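Local coordinates for protein FAD-dependent pyridine nucleotide-disulphide oxidoreductase (PDB 3IWA) that probably uses FAD to pass electrons between a pyridine nucleotide and a disulphide or another acceptor, as related flavin-dependent oxidoreductases do, at residues V6-A11 against K116-L121; H90-A95 against R264-E269. One frame throughout, in Å; residues are numbered along the deposited sequence.

Both contacts lie in the probable FAD-binding part of the fold, their centres about 13 Å apart. Contact 1 joins strands 5-9 and 116-119, neighbours in the parallel sheet. Contact 2 sets strand 87-93, an outer strand of a three-stranded antiparallel sheet, against the end of helix 261-266. Their segments interleave along the chain in the order 6-11, 90-95, 116-121, 264-269. The two contacts touch. Leu117 CD2 lies 3.4 Å from Ile92 CD1, and Leu119 CD1 lies 3.7 Å from Leu268 CD1. Leu117 and Leu119 of the parallel sheet therefore face both segments of contact 2, and one apolar layer ties together sheet, antiparallel sheet and helix end.

Contact 1. Residues V6-A11 against K116-L121; sequences VVVIGA and KLVLAL
Ile9 packs against Leu117 and Leu119 across two neighbouring parallel strands of a Rossmann-type sheet, and against Leu121 just beyond. Strand 5-9 is its central strand. The strands run 13° from parallel, with Val6 level with Lys116 and Ile9 with Leu119. Four backbone bonds join them: Val7 N to Lys116 O, Val118 N to Val7 O, Ile9 N to Val118 O and Ala120 N to Ile9 O. The last carries the pairing one residue past the end of strand 116-119.

Val7, Ile9, Leu117 and Leu119 share one face of the sheet. CG1 of Ile9 sits beside its backbone N, and the extended chi2 (167°) carries CD1 across to Leu119 CD2 at 3.8 Å and Leu117 CD1 at 3.9 Å. Its other branch, CG2, meets Leu121 CD2 closely, at 3.5 Å. With CG anti to the backbone N (chi1 -174°), Leu117 brings CD1 over the neighbouring strand, 3.2 Å from Val7 O and 3.4 Å from Val7 CG1, so the packing here is tight. Ala89 and Ile92 of strand 87-93 lie over this face.

The other face carries Val6, Val8, Lys116 and Val118. Val8 CG2 lies alongside Val118 CB at 4.0 Å. Helix 314-326 covers Val118, and Phe22 of helix 14-25 touches Val6. Lys116 meets Val6 through its CB; its NZ goes on to a salt bridge with Asp288. Where strand 5-9 gives way to the turn before helix 14-25, Gly10 CA makes a C-H...O contact with Ala120 O at 3.4 Å.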
# COMPACT_ATOMS: atom_id res chain seq x y z
N VAL A 6 -35.99 -1.36 12.76
CA VAL A 6 -34.98 -0.35 12.63
C VAL A 6 -35.46 0.61 11.57
O VAL A 6 -35.93 0.20 10.51
CB VAL A 6 -33.64 -0.96 12.24
CG1 VAL A 6 -32.67 0.14 11.77
CG2 VAL A 6 -33.10 -1.73 13.41
N VAL A 7 -35.34 1.90 11.87
CA VAL A 7 -35.65 2.95 10.92
C VAL A 7 -34.33 3.61 10.45
O VAL A 7 -33.47 3.90 11.25
CB VAL A 7 -36.58 3.98 11.56
CG1 VAL A 7 -36.69 5.24 10.69
CG2 VAL A 7 -37.95 3.34 11.79
N VAL A 8 -34.20 3.81 9.16
CA VAL A 8 -33.02 4.41 8.58
C VAL A 8 -33.45 5.67 7.84
O VAL A 8 -34.29 5.59 6.97
CB VAL A 8 -32.35 3.41 7.60
CG1 VAL A 8 -31.23 4.06 6.89
CG2 VAL A 8 -31.87 2.22 8.35
N ILE A 9 -32.87 6.81 8.19
CA ILE A 9 -33.20 8.08 7.55
C ILE A 9 -32.09 8.55 6.64
O ILE A 9 -31.02 8.93 7.10
CB ILE A 9 -33.43 9.18 8.56
CG1 ILE A 9 -34.68 8.92 9.37
CG2 ILE A 9 -33.58 10.55 7.85
CD1 ILE A 9 -34.76 9.79 10.54
N GLY A 10 -32.39 8.57 5.36
CA GLY A 10 -31.47 9.02 4.33
C GLY A 10 -31.15 7.82 3.46
O GLY A 10 -30.97 6.71 3.96
N ALA A 11 -31.11 8.02 2.16
CA ALA A 11 -30.58 7.01 1.26
C ALA A 11 -29.33 7.62 0.62
O ALA A 11 -29.43 8.51 -0.21
CB ALA A 11 -31.62 6.59 0.20
N LYS A 116 -34.16 0.78 16.90
CA LYS A 116 -32.90 1.42 16.61
C LYS A 116 -33.11 2.33 15.42
O LYS A 116 -33.86 2.00 14.53
CB LYS A 116 -31.81 0.40 16.27
CG LYS A 116 -31.49 -0.63 17.35
CD LYS A 116 -30.85 -0.04 18.57
CE LYS A 116 -30.83 -1.08 19.70
NZ LYS A 116 -30.21 -0.52 20.96
N LEU A 117 -32.43 3.47 15.42
CA LEU A 117 -32.48 4.43 14.31
C LEU A 117 -31.09 4.65 13.70
O LEU A 117 -30.07 4.70 14.40
CB LEU A 117 -33.01 5.76 14.83
CG LEU A 117 -33.31 6.92 13.87
CD1 LEU A 117 -34.35 6.58 12.78
CD2 LEU A 117 -33.76 8.13 14.69
N VAL A 118 -31.04 4.78 12.39
CA VAL A 118 -29.81 5.18 11.73
C VAL A 118 -30.01 6.51 11.00
O VAL A 118 -30.86 6.61 10.14
CB VAL A 118 -29.32 4.13 10.69
CG1 VAL A 118 -28.10 4.69 9.85
CG2 VAL A 118 -29.00 2.82 11.36
N LEU A 119 -29.17 7.49 11.34
CA LEU A 119 -29.14 8.77 10.68
C LEU A 119 -28.07 8.84 9.59
O LEU A 119 -26.89 8.86 9.85
CB LEU A 119 -28.96 9.88 11.72
CG LEU A 119 -30.00 9.90 12.86
CD1 LEU A 119 -29.74 11.01 13.83
CD2 LEU A 119 -31.41 10.03 12.29
N ALA A 120 -28.50 8.83 8.34
CA ALA A 120 -27.62 8.97 7.20
C ALA A 120 -28.02 10.24 6.48
O ALA A 120 -28.50 10.19 5.37
CB ALA A 120 -27.77 7.77 6.29
N LEU A 121 -27.83 11.36 7.14
CA LEU A 121 -28.42 12.60 6.71
C LEU A 121 -27.62 13.35 5.68
O LEU A 121 -28.13 14.31 5.14
CB LEU A 121 -28.65 13.53 7.91
CG LEU A 121 -29.42 12.93 9.08
CD1 LEU A 121 -29.52 13.94 10.17
CD2 LEU A 121 -30.78 12.47 8.64

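Contact 2. Residues H90-A95 against R264-E269; sequences HAIDRA and RDAGLE
Arg94 and Ala266 bury the most surface here, and Ile92 adds an apolar touch. Arg94 lies just after strand 87-93 and reaches over to the end of helix 261-266. It is modelled in two conformers, and this account holds for one of them. Its chain bends at chi3 (56°), which turns the guanidinium toward the helix end. There NH1 donates to Ala266 O at 3.0 Å, and the bond is nearly straight (167°). The oxygen lies close to the guanidinium plane. Seen from the acceptor, NH1 stands 29° out of the carbonyl plane. Leu268 CD2 sits over one face of the guanidinium, off-centre, 3.7 Å from NE. NE also forms a salt bridge with Asp286, so NH1 and NE each have an acceptor of their own.

Beside this bond, Ala266 CB rests on Ile92 CB at 3.9 Å. Ile92 also packs on Leu262 of the same helix.

Gly267 leaves the helical path with positive phi, and its N makes one of two bonds back into the last turn, to Arg264 O at 3.1 Å. Arg94 thus binds a carbonyl at a helix C-terminus closed by a Schellman motif.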
# COMPACT_ATOMS: atom_id res chain seq x y z
N HIS A 90 -39.72 14.45 10.29
CA HIS A 90 -40.00 15.81 10.76
C HIS A 90 -39.39 16.00 12.13
O HIS A 90 -38.86 17.06 12.42
CB HIS A 90 -41.51 16.09 10.78
CG HIS A 90 -41.92 17.27 11.61
ND1 HIS A 90 -42.50 17.13 12.86
CD2 HIS A 90 -41.83 18.60 11.38
CE1 HIS A 90 -42.74 18.32 13.36
NE2 HIS A 90 -42.34 19.23 12.49
N ALA A 91 -39.44 14.96 12.95
CA ALA A 91 -38.93 15.04 14.31
C ALA A 91 -38.62 13.66 14.83
O ALA A 91 -39.23 12.69 14.41
CB ALA A 91 -39.96 15.71 15.25
N ILE A 92 -37.68 13.60 15.77
CA ILE A 92 -37.35 12.38 16.46
C ILE A 92 -37.71 12.53 17.92
O ILE A 92 -37.29 13.48 18.55
CB ILE A 92 -35.86 12.05 16.32
CG1 ILE A 92 -35.53 11.72 14.87
CG2 ILE A 92 -35.47 10.85 17.23
CD1 ILE A 92 -34.09 11.55 14.60
N ASP A 93 -38.46 11.59 18.47
CA ASP A 93 -38.70 11.56 19.90
C ASP A 93 -37.94 10.38 20.44
O ASP A 93 -38.35 9.24 20.28
CB ASP A 93 -40.20 11.46 20.23
CG ASP A 93 -40.49 11.61 21.73
OD1 ASP A 93 -39.55 11.57 22.56
OD2 ASP A 93 -41.69 11.75 22.08
N ARG A 94 -36.83 10.70 21.09
CA ARG A 94 -35.90 9.70 21.59
C ARG A 94 -36.45 8.89 22.76
O ARG A 94 -36.30 7.65 22.78
CB ARG A 94 -34.60 10.38 22.00
CG ARG A 94 -33.82 10.84 20.81
CD ARG A 94 -32.88 11.90 21.21
NE ARG A 94 -32.00 11.43 22.27
CZ ARG A 94 -31.29 12.23 23.03
NH1 ARG A 94 -31.36 13.54 22.86
NH2 ARG A 94 -30.51 11.73 23.97
N ALA A 95 -37.07 9.56 23.73
CA ALA A 95 -37.65 8.86 24.89
C ALA A 95 -38.72 7.85 24.45
O ALA A 95 -38.74 6.69 24.91
CB ALA A 95 -38.23 9.86 25.90
N ARG A 264 -30.15 17.94 15.69
CA ARG A 264 -30.12 19.09 16.58
C ARG A 264 -31.44 19.20 17.37
O ARG A 264 -31.42 19.28 18.60
CB ARG A 264 -29.88 20.39 15.81
CG ARG A 264 -29.65 21.59 16.73
CD ARG A 264 -29.33 22.93 16.02
NE ARG A 264 -28.12 22.88 15.20
CZ ARG A 264 -26.86 22.98 15.64
NH1 ARG A 264 -26.60 23.17 16.93
NH2 ARG A 264 -25.84 22.93 14.77
N ASP A 265 -32.56 19.19 16.65
CA ASP A 265 -33.88 19.27 17.27
C ASP A 265 -34.14 18.11 18.25
O ASP A 265 -34.84 18.27 19.23
CB ASP A 265 -34.98 19.25 16.19
CG ASP A 265 -34.91 20.46 15.24
OD1 ASP A 265 -34.30 21.49 15.59
OD2 ASP A 265 -35.47 20.38 14.14
N ALA A 266 -33.54 16.95 17.96
CA ALA A 266 -33.74 15.76 18.78
C ALA A 266 -32.92 15.81 20.06
O ALA A 266 -33.20 15.06 20.97
CB ALA A 266 -33.41 14.53 17.98
N GLY A 267 -31.91 16.68 20.12
CA GLY A 267 -31.06 16.83 21.32
C GLY A 267 -29.75 16.04 21.27
O GLY A 267 -29.09 15.83 22.29
N LEU A 268 -29.37 15.61 20.08
CA LEU A 268 -28.18 14.82 19.94
C LEU A 268 -26.95 15.74 20.05
O LEU A 268 -26.95 16.89 19.61
CB LEU A 268 -28.20 14.02 18.64
CG LEU A 268 -29.25 12.91 18.54
CD1 LEU A 268 -29.00 12.12 17.32
CD2 LEU A 268 -29.28 11.97 19.75
N GLU A 269 -25.91 15.21 20.68
CA GLU A 269 -24.64 15.93 20.81
C GLU A 269 -24.00 16.13 19.43
O GLU A 269 -23.82 15.19 18.65
CB GLU A 269 -23.68 15.21 21.80
CG GLU A 269 -23.97 15.45 23.30
CD GLU A 269 -23.89 16.92 23.71
OE1 GLU A 269 -22.90 17.60 23.32
OE2 GLU A 269 -24.81 17.42 24.41